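Local atomic coordinates of binding component of ABC transporter (Wolinella succinogenes, PDB entry 3K4U), a protein that binds lysine in the crystal and probably serves as the extracellular solute-binding component that delivers an amino acid to an ABC transporter. Residues 91-96 with 185-190; 80-85 with 192-197; 115-120 with 155-160. All blocks are in the same frame, centred on the assembly; numbering follows the deposited sequence.

Interaction 1 (91-96 with 185-190); sequences VGQSLL and SLTYEP
V91 and E189 bond backbone to backbone in both directions, V91 N to E189 O at 3.0 Å and E189 N to V91 O at 2.9 Å, as an antiparallel hydrogen-bonded pair. Strands 89-98 and 189-195, which meet here, are the two segments that pass between the lobes of this two-lobed type 2 solute-binding fold; as in relatives, they probably form its hinge, and their antiparallel pairing lies where E189 faces the lysine pocket. Beyond this pair a side chain takes over the backbone's part: the hydroxyl oxygen of T187 accepts the N-H of Q93 (N to OG1, 3.1 Å), and Q93 O in turn receives L186 N. A chi1 of 38° sets T187 OG1 between its own N and carbonyl carbon, and OG1 also donates weakly to E189 OE1. The Q93 amide lies against the E189 carboxylate, the two planes 60° apart and the side chains crossing at about a right angle. An alanine in place of Q93 would probably leave the E189 carboxylate without this polar neighbour and open a gap beside S125 and A126 of helix 125-133. The side chain of E189 comes to about 5 Å from the bound lysine. Outermost, L95 CG meets L186 CD1 at 4.3 Å.

Interaction 2 (80-85 with 192-197); sequences LRVNFV and GWAIKK
F84 and A194 form the non-hydrogen-bonded pair of a short antiparallel pairing, and the methyl of A194 sits over one face of the phenyl ring, CB lying 4.2 Å from the ring centroid in a CH-pi contact. G192 O comes to the ring edge near its plane, 3.6 Å from F84 CE1. V82 adds CG2, the branch lying between its backbone N and carbonyl carbon, at 3.6 Å from A194 CB. The neighbouring hydrogen-bonded pair is N83 with I195: N83 N donates to I195 O, and I195 N returns a bond of 3.0 Å to N83 O. V85 N extends the pattern to W193 O, while V85 CG1 packs obliquely on the indole at CE3, 3.7 Å away. At the far end K197 crosses N83 at about a right angle before NZ donates to L80 O (2.9 Å). Strand 83-84 thus flanks strand 189-195 in one lobe of the two-lobed solute-binding fold. In the second shell, M72 touches F84 and A194, L60 touches V82 and A194, helix 200-216 covers V85 and I195, and D201 of the second subunit bonds the N83 amide nitrogen and packs on K197. The chemistry is divided: apolar groups fill the F84 and A194 side, and L80 O accepts the K197 ammonium, which probably eases in part the charge of this exposed side chain.

Interaction 3 (115-120 with 155-160); sequences ELTLVT and GKADMF
V119 and F160 pair as a parallel bridge, with D158 N donating to T117 O (3.1 Å) and V119 N to M159 O (3.0 Å). The carboxylate of D158 reaches across to the start of strand 117-121, where OD2 meets the backbone N-H of T117 in a hydrogen bond modelled improbably short, and so doubtful in detail, and weakly accepts the T117 hydroxyl at 3.3 Å from OG1. The L116 side chain crosses that of D158 at a slant, CD2 3.6 Å from D158 CG. In this alpha/beta lobe of the solute-binding fold, strand 117-121 has two parallel neighbours, 138-142 and 159-163, the chain passing through helix 125-133 before the first and helix 145-154 before the second; the latter helix ends in a Schellman motif at G155. On one face of this sheet the selenomethionine M159 extends beyond CG, with chi1 of 47° placing CG between its backbone N and carbonyl carbon, and its terminal CE rests on L118 CB at 3.7 Å and also near L116 CB. The other face has V119 and F160: V119 CG2 touches A157 CB at 4.0 Å. F160 holds its CG anti to the backbone N (chi1 -177°); its ring packs on A148 and V149 of helix 145-154, with CD1 near V119 O.

All three contacts reach one branched, mixed sheet. Interactions 1 and 2 share strand 189-195, its first residues pairing with strand 89-98 and its later ones with 83-84; their centres are 21 Å apart and both touch the second subunit. Interaction 3 falls between the two halves of interaction 1 in sequence, and interaction 1 likewise falls between those of interaction 2. Interactions 1 and 3 meet directly where L96 O approaches F160 N, strands 89-98 and 159-163 being neighbours. Interactions 2 and 3, with centres 33 Å apart, lie on opposite sides of the chain's centre. As in relatives, strands 89-98 and 189-195 probably form the hinge between the lobes, with the lysine beside E189.

Interaction 1 (91-96 with 185-190)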
loop_
_atom_site.group_PDB
_atom_site.type_symbol
_atom_site.label_atom_id
_atom_site.label_comp_id
_atom_site.label_asym_id
_atom_site.label_seq_id
_atom_site.Cartn_x
_atom_site.Cartn_y
_atom_site.Cartn_z
ATOM N N VAL E 91 6.838 -25.302 1.001
ATOM C CA VAL E 91 6.636 -26.430 1.910
ATOM C C VAL E 91 7.752 -26.460 2.936
ATOM O O VAL E 91 8.780 -25.809 2.740
ATOM C CB VAL E 91 6.649 -27.720 1.076
ATOM C CG1 VAL E 91 7.377 -28.899 1.817
ATOM C CG2 VAL E 91 5.228 -28.049 0.603
ATOM N N GLY E 92 7.563 -27.200 4.024
ATOM C CA GLY E 92 8.662 -27.441 4.969
ATOM C C GLY E 92 8.675 -28.869 5.476
ATOM O O GLY E 92 7.694 -29.607 5.336
ATOM N N GLN E 93 9.790 -29.281 6.055
ATOM C CA GLN E 93 9.828 -30.593 6.676
ATOM C C GLN E 93 9.144 -30.641 8.032
ATOM O O GLN E 93 9.224 -29.698 8.813
ATOM C CB GLN E 93 11.257 -31.108 6.786
ATOM C CG GLN E 93 11.519 -32.298 5.906
ATOM C CD GLN E 93 11.684 -31.906 4.487
ATOM O OE1 GLN E 93 10.719 -31.634 3.786
ATOM N NE2 GLN E 93 12.924 -31.848 4.039
ATOM N N SER E 94 8.453 -31.739 8.284
ATOM C CA SER E 94 7.754 -31.961 9.526
ATOM C C SER E 94 8.129 -33.328 10.044
ATOM O O SER E 94 8.920 -34.040 9.430
ATOM C CB SER E 94 6.258 -31.932 9.290
ATOM O OG SER E 94 5.700 -30.706 9.687
ATOM N N LEU E 95 7.569 -33.680 11.197
ATOM C CA LEU E 95 7.860 -34.937 11.855
ATOM C C LEU E 95 6.587 -35.758 12.129
ATOM O O LEU E 95 5.555 -35.219 12.562
ATOM C CB LEU E 95 8.659 -34.687 13.127
ATOM C CG LEU E 95 9.912 -33.801 13.025
ATOM C CD1 LEU E 95 10.570 -33.659 14.381
ATOM C CD2 LEU E 95 10.926 -34.324 12.002
ATOM N N LEU E 96 6.654 -37.055 11.836
ATOM C CA LEU E 96 5.638 -37.968 12.316
ATOM C C LEU E 96 6.292 -38.846 13.372
ATOM O O LEU E 96 7.330 -39.444 13.097
ATOM C CB LEU E 96 5.068 -38.810 11.179
ATOM C CG LEU E 96 4.220 -38.166 10.078
ATOM C CD1 LEU E 96 3.691 -39.274 9.165
ATOM C CD2 LEU E 96 3.079 -37.311 10.631
ATOM N N SER E 185 7.118 -26.464 10.844
ATOM C CA SER E 185 7.942 -26.479 9.644
ATOM C C SER E 185 9.394 -26.246 10.014
ATOM O O SER E 185 9.683 -25.291 10.740
ATOM C CB SER E 185 7.479 -25.347 8.723
ATOM O OG SER E 185 8.428 -25.093 7.687
ATOM N N LEU E 186 10.315 -27.075 9.522
ATOM C CA LEU E 186 11.727 -26.900 9.914
ATOM C C LEU E 186 12.675 -26.440 8.803
ATOM O O LEU E 186 13.851 -26.151 9.069
ATOM C CB LEU E 186 12.263 -28.157 10.585
ATOM C CG LEU E 186 11.288 -28.923 11.504
ATOM C CD1 LEU E 186 11.922 -30.168 12.068
ATOM C CD2 LEU E 186 10.764 -28.052 12.614
ATOM N N THR E 187 12.182 -26.370 7.567
ATOM C CA THR E 187 12.996 -25.883 6.473
ATOM C C THR E 187 12.207 -24.865 5.675
ATOM O O THR E 187 11.031 -24.608 5.954
ATOM C CB THR E 187 13.534 -27.032 5.558
ATOM O OG1 THR E 187 12.543 -28.070 5.393
ATOM C CG2 THR E 187 14.829 -27.632 6.121
ATOM N N TYR E 188 12.852 -24.249 4.698
ATOM C CA TYR E 188 12.131 -23.379 3.793
ATOM C C TYR E 188 12.352 -23.971 2.443
ATOM O O TYR E 188 13.476 -23.897 1.905
ATOM C CB TYR E 188 12.638 -21.939 3.838
ATOM C CG TYR E 188 11.881 -21.085 2.880
ATOM C CD1 TYR E 188 10.630 -20.558 3.226
ATOM C CD2 TYR E 188 12.382 -20.828 1.610
ATOM C CE1 TYR E 188 9.903 -19.775 2.320
ATOM C CE2 TYR E 188 11.668 -20.073 0.701
ATOM C CZ TYR E 188 10.439 -19.543 1.058
ATOM O OH TYR E 188 9.757 -18.759 0.138
ATOM N N GLU E 189 11.297 -24.589 1.905
ATOM C CA GLU E 189 11.471 -25.426 0.719
ATOM C C GLU E 189 10.537 -25.104 -0.389
ATOM O O GLU E 189 9.468 -25.667 -0.481
ATOM C CB GLU E 189 11.480 -26.913 1.057
ATOM C CG GLU E 189 12.838 -27.353 1.611
ATOM C CD GLU E 189 12.814 -28.742 2.192
ATOM O OE1 GLU E 189 13.732 -29.091 2.963
ATOM O OE2 GLU E 189 11.881 -29.501 1.867
ATOM N N PRO E 190 10.927 -24.149 -1.225
ATOM C CA PRO E 190 10.161 -23.784 -2.392
ATOM C C PRO E 190 10.184 -24.891 -3.424
ATOM O O PRO E 190 11.242 -25.473 -3.725
ATOM C CB PRO E 190 10.911 -22.571 -2.931
ATOM C CG PRO E 190 12.253 -22.709 -2.415
ATOM C CD PRO E 190 12.118 -23.312 -1.059
#

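Interaction 2 (80-85 with 192-197)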
loop_
_atom_site.group_PDB
_atom_site.type_symbol
_atom_site.label_atom_id
_atom_site.label_comp_id
_atom_site.label_asym_id
_atom_site.label_seq_id
_atom_site.Cartn_x
_atom_site.Cartn_y
_atom_site.Cartn_z
ATOM N N LEU E 80 21.881 -25.827 -10.430
ATOM C CA LEU E 80 23.081 -25.839 -11.246
ATOM C C LEU E 80 22.918 -26.671 -12.535
ATOM O O LEU E 80 23.614 -26.430 -13.538
ATOM C CB LEU E 80 24.262 -26.349 -10.412
ATOM C CG LEU E 80 24.998 -25.311 -9.533
ATOM C CD1 LEU E 80 26.041 -25.988 -8.623
ATOM C CD2 LEU E 80 25.677 -24.174 -10.335
ATOM N N ARG E 81 21.985 -27.626 -12.514
ATOM C CA ARG E 81 21.908 -28.662 -13.540
ATOM C C ARG E 81 20.682 -28.567 -14.430
ATOM O O ARG E 81 20.781 -28.812 -15.646
ATOM C CB ARG E 81 22.030 -30.049 -12.921
ATOM C CG ARG E 81 23.315 -30.240 -12.147
ATOM C CD ARG E 81 23.639 -31.702 -11.918
ATOM N NE ARG E 81 22.823 -32.322 -10.876
ATOM C CZ ARG E 81 22.296 -33.549 -10.956
ATOM N NH1 ARG E 81 22.466 -34.299 -12.047
ATOM N NH2 ARG E 81 21.572 -34.015 -9.937
ATOM N N VAL E 82 19.542 -28.215 -13.825
ATOM C CA VAL E 82 18.342 -27.806 -14.549
ATOM C C VAL E 82 17.933 -26.379 -14.162
ATOM O O VAL E 82 18.485 -25.850 -13.184
ATOM C CB VAL E 82 17.163 -28.789 -14.288
ATOM C CG1 VAL E 82 17.429 -30.117 -14.982
ATOM C CG2 VAL E 82 16.891 -29.009 -12.802
ATOM N N ASN E 83 16.970 -25.774 -14.884
ATOM C CA ASN E 83 16.395 -24.469 -14.534
ATOM C C ASN E 83 15.051 -24.706 -13.890
ATOM O O ASN E 83 14.346 -25.672 -14.240
ATOM C CB ASN E 83 16.095 -23.589 -15.739
ATOM C CG ASN E 83 17.315 -22.982 -16.374
ATOM O OD1 ASN E 83 18.334 -22.727 -15.733
ATOM N ND2 ASN E 83 17.206 -22.710 -17.650
ATOM N N PHE E 84 14.674 -23.808 -12.977
ATOM C CA PHE E 84 13.412 -23.905 -12.301
ATOM C C PHE E 84 12.484 -22.766 -12.632
ATOM O O PHE E 84 12.923 -21.683 -12.973
ATOM C CB PHE E 84 13.641 -23.884 -10.834
ATOM C CG PHE E 84 14.024 -25.193 -10.274
ATOM C CD1 PHE E 84 13.048 -26.146 -10.030
ATOM C CD2 PHE E 84 15.332 -25.471 -9.958
ATOM C CE1 PHE E 84 13.374 -27.344 -9.498
ATOM C CE2 PHE E 84 15.659 -26.684 -9.409
ATOM C CZ PHE E 84 14.677 -27.623 -9.196
ATOM N N VAL E 85 11.192 -23.046 -12.554
ATOM C CA VAL E 85 10.141 -22.096 -12.779
ATOM C C VAL E 85 9.778 -21.466 -11.429
ATOM O O VAL E 85 9.926 -22.115 -10.409
ATOM C CB VAL E 85 8.936 -22.839 -13.384
ATOM C CG1 VAL E 85 7.644 -22.082 -13.186
ATOM C CG2 VAL E 85 9.174 -23.044 -14.857
ATOM N N GLY E 192 9.438 -26.173 -7.278
ATOM C CA GLY E 192 9.289 -25.675 -8.638
ATOM C C GLY E 192 9.362 -26.766 -9.704
ATOM O O GLY E 192 9.850 -27.871 -9.422
ATOM N N TRP E 193 8.879 -26.471 -10.913
ATOM C CA TRP E 193 8.918 -27.421 -11.997
ATOM C C TRP E 193 10.271 -27.192 -12.574
ATOM O O TRP E 193 10.635 -26.030 -12.784
ATOM C CB TRP E 193 7.875 -27.123 -13.106
ATOM C CG TRP E 193 6.517 -26.970 -12.576
ATOM C CD1 TRP E 193 5.968 -27.676 -11.551
ATOM C CD2 TRP E 193 5.542 -26.000 -12.975
ATOM N NE1 TRP E 193 4.692 -27.215 -11.303
ATOM C CE2 TRP E 193 4.417 -26.186 -12.163
ATOM C CE3 TRP E 193 5.530 -24.969 -13.922
ATOM C CZ2 TRP E 193 3.284 -25.390 -12.265
ATOM C CZ3 TRP E 193 4.385 -24.191 -14.043
ATOM C CH2 TRP E 193 3.273 -24.416 -13.226
ATOM N N ALA E 194 10.992 -28.271 -12.890
ATOM C CA ALA E 194 12.274 -28.145 -13.587
ATOM C C ALA E 194 12.166 -28.481 -15.083
ATOM O O ALA E 194 11.248 -29.211 -15.523
ATOM C CB ALA E 194 13.309 -28.991 -12.933
ATOM N N ILE E 195 13.103 -27.904 -15.836
ATOM C CA ILE E 195 13.228 -28.052 -17.251
ATOM C C ILE E 195 14.710 -27.893 -17.628
ATOM O O ILE E 195 15.530 -27.459 -16.810
ATOM C CB ILE E 195 12.413 -27.020 -17.996
ATOM C CG1 ILE E 195 12.927 -25.611 -17.689
ATOM C CG2 ILE E 195 10.945 -27.210 -17.684
ATOM C CD1 ILE E 195 12.381 -24.533 -18.671
ATOM N N LYS E 196 15.083 -28.227 -18.854
ATOM C CA LYS E 196 16.489 -28.108 -19.122
ATOM C C LYS E 196 16.904 -26.724 -19.592
ATOM O O LYS E 196 16.116 -25.957 -20.123
ATOM C CB LYS E 196 17.009 -29.214 -20.022
ATOM C CG LYS E 196 16.234 -29.455 -21.220
ATOM C CD LYS E 196 16.957 -30.481 -22.014
ATOM C CE LYS E 196 17.991 -29.821 -22.944
ATOM N NZ LYS E 196 17.292 -29.138 -24.120
ATOM N N LYS E 197 18.183 -26.445 -19.383
ATOM C CA LYS E 197 18.748 -25.148 -19.527
ATOM C C LYS E 197 18.789 -24.736 -20.959
ATOM O O LYS E 197 18.706 -25.584 -21.864
ATOM C CB LYS E 197 20.171 -25.192 -19.037
ATOM C CG LYS E 197 20.320 -25.391 -17.569
ATOM C CD LYS E 197 21.703 -25.929 -17.303
ATOM C CE LYS E 197 22.541 -24.928 -16.577
ATOM N NZ LYS E 197 23.849 -25.572 -16.342
#

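Interaction 3 (115-120 with 155-160)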
loop_
_atom_site.group_PDB
_atom_site.type_symbol
_atom_site.label_atom_id
_atom_site.label_comp_id
_atom_site.label_asym_id
_atom_site.label_seq_id
_atom_site.Cartn_x
_atom_site.Cartn_y
_atom_site.Cartn_z
ATOM N N GLU E 115 19.509 -42.362 21.608
ATOM C CA GLU E 115 18.449 -43.327 21.911
ATOM C C GLU E 115 17.525 -43.459 20.685
ATOM O O GLU E 115 17.312 -44.557 20.150
ATOM C CB GLU E 115 17.623 -42.822 23.112
ATOM C CG GLU E 115 17.488 -43.794 24.297
ATOM C CD GLU E 115 16.566 -45.012 24.060
ATOM O OE1 GLU E 115 16.732 -46.032 24.785
ATOM O OE2 GLU E 115 15.672 -44.949 23.184
ATOM N N LEU E 116 17.008 -42.317 20.239
ATOM C CA LEU E 116 16.037 -42.254 19.158
ATOM C C LEU E 116 16.557 -42.606 17.760
ATOM O O LEU E 116 17.697 -42.298 17.394
ATOM C CB LEU E 116 15.371 -40.877 19.151
ATOM C CG LEU E 116 14.557 -40.605 20.425
ATOM C CD1 LEU E 116 14.311 -39.134 20.581
ATOM C CD2 LEU E 116 13.239 -41.384 20.455
ATOM N N THR E 117 15.686 -43.255 16.991
ATOM C CA THR E 117 15.936 -43.626 15.596
ATOM C C THR E 117 15.007 -42.813 14.698
ATOM O O THR E 117 13.792 -42.736 14.974
ATOM C CB THR E 117 15.628 -45.112 15.389
ATOM O OG1 THR E 117 15.847 -45.820 16.627
ATOM C CG2 THR E 117 16.503 -45.683 14.296
ATOM N N LEU E 118 15.560 -42.207 13.643
ATOM C CA LEU E 118 14.770 -41.383 12.706
ATOM C C LEU E 118 14.926 -41.771 11.217
ATOM O O LEU E 118 16.043 -41.873 10.677
ATOM C CB LEU E 118 15.136 -39.924 12.916
ATOM C CG LEU E 118 14.947 -38.845 11.850
ATOM C CD1 LEU E 118 13.798 -37.951 12.241
ATOM C CD2 LEU E 118 16.237 -38.067 11.769
ATOM N N VAL E 119 13.791 -41.962 10.548
ATOM C CA VAL E 119 13.818 -42.482 9.173
ATOM C C VAL E 119 13.172 -41.622 8.094
ATOM O O VAL E 119 12.120 -40.971 8.314
ATOM C CB VAL E 119 13.289 -43.911 9.073
ATOM C CG1 VAL E 119 14.246 -44.867 9.776
ATOM C CG2 VAL E 119 11.907 -44.010 9.651
ATOM N N THR E 120 13.820 -41.633 6.927
ATOM C CA THR E 120 13.258 -41.033 5.728
ATOM C C THR E 120 13.697 -41.732 4.410
ATOM O O THR E 120 14.442 -42.733 4.415
ATOM C CB THR E 120 13.572 -39.527 5.679
ATOM O OG1 THR E 120 12.571 -38.850 4.905
ATOM C CG2 THR E 120 14.947 -39.271 5.088
ATOM N N GLY E 155 7.271 -49.911 14.875
ATOM C CA GLY E 155 8.006 -49.769 16.136
ATOM C C GLY E 155 9.448 -50.260 16.016
ATOM O O GLY E 155 9.989 -50.841 16.955
ATOM N N LYS E 156 10.058 -50.044 14.857
ATOM C CA LYS E 156 11.466 -50.349 14.639
ATOM C C LYS E 156 12.253 -49.026 14.498
ATOM O O LYS E 156 13.487 -49.018 14.342
ATOM C CB LYS E 156 11.642 -51.218 13.381
ATOM C CG LYS E 156 10.796 -52.500 13.330
ATOM C CD LYS E 156 11.646 -53.697 12.893
ATOM C CE LYS E 156 10.970 -54.532 11.799
ATOM N NZ LYS E 156 11.995 -55.219 10.936
ATOM N N ALA E 157 11.498 -47.926 14.528
ATOM C CA ALA E 157 11.983 -46.545 14.521
ATOM C C ALA E 157 10.927 -45.667 15.231
ATOM O O ALA E 157 9.771 -46.089 15.421
ATOM C CB ALA E 157 12.198 -46.070 13.107
ATOM N N ASP E 158 11.317 -44.453 15.618
ATOM C CA ASP E 158 10.481 -43.629 16.500
ATOM C C ASP E 158 9.747 -42.502 15.788
ATOM O O ASP E 158 8.725 -42.029 16.278
ATOM C CB ASP E 158 11.311 -43.050 17.631
ATOM C CG ASP E 158 12.347 -44.011 18.134
ATOM O OD1 ASP E 158 11.961 -44.992 18.816
ATOM O OD2 ASP E 158 13.545 -43.774 17.839
HETATM N N MSE E 159 10.267 -42.084 14.635
HETATM C CA MSE E 159 9.795 -40.883 13.962
HETATM C C MSE E 159 10.264 -40.761 12.521
HETATM O O MSE E 159 11.393 -41.150 12.176
HETATM C CB MSE E 159 10.266 -39.655 14.719
HETATM C CG MSE E 159 11.730 -39.722 15.080
HETATM SE SE MSE E 159 12.254 -38.097 15.993
HETATM C CE MSE E 159 14.200 -38.450 16.134
ATOM N N PHE E 160 9.377 -40.184 11.712
ATOM C CA PHE E 160 9.530 -39.982 10.269
ATOM C C PHE E 160 9.673 -38.481 9.943
ATOM O O PHE E 160 9.013 -37.640 10.551
ATOM C CB PHE E 160 8.302 -40.579 9.574
ATOM C CG PHE E 160 8.342 -40.510 8.071
ATOM C CD1 PHE E 160 9.207 -41.325 7.338
ATOM C CD2 PHE E 160 7.495 -39.659 7.382
ATOM C CE1 PHE E 160 9.246 -41.250 5.961
ATOM C CE2 PHE E 160 7.543 -39.596 6.005
ATOM C CZ PHE E 160 8.420 -40.397 5.299
#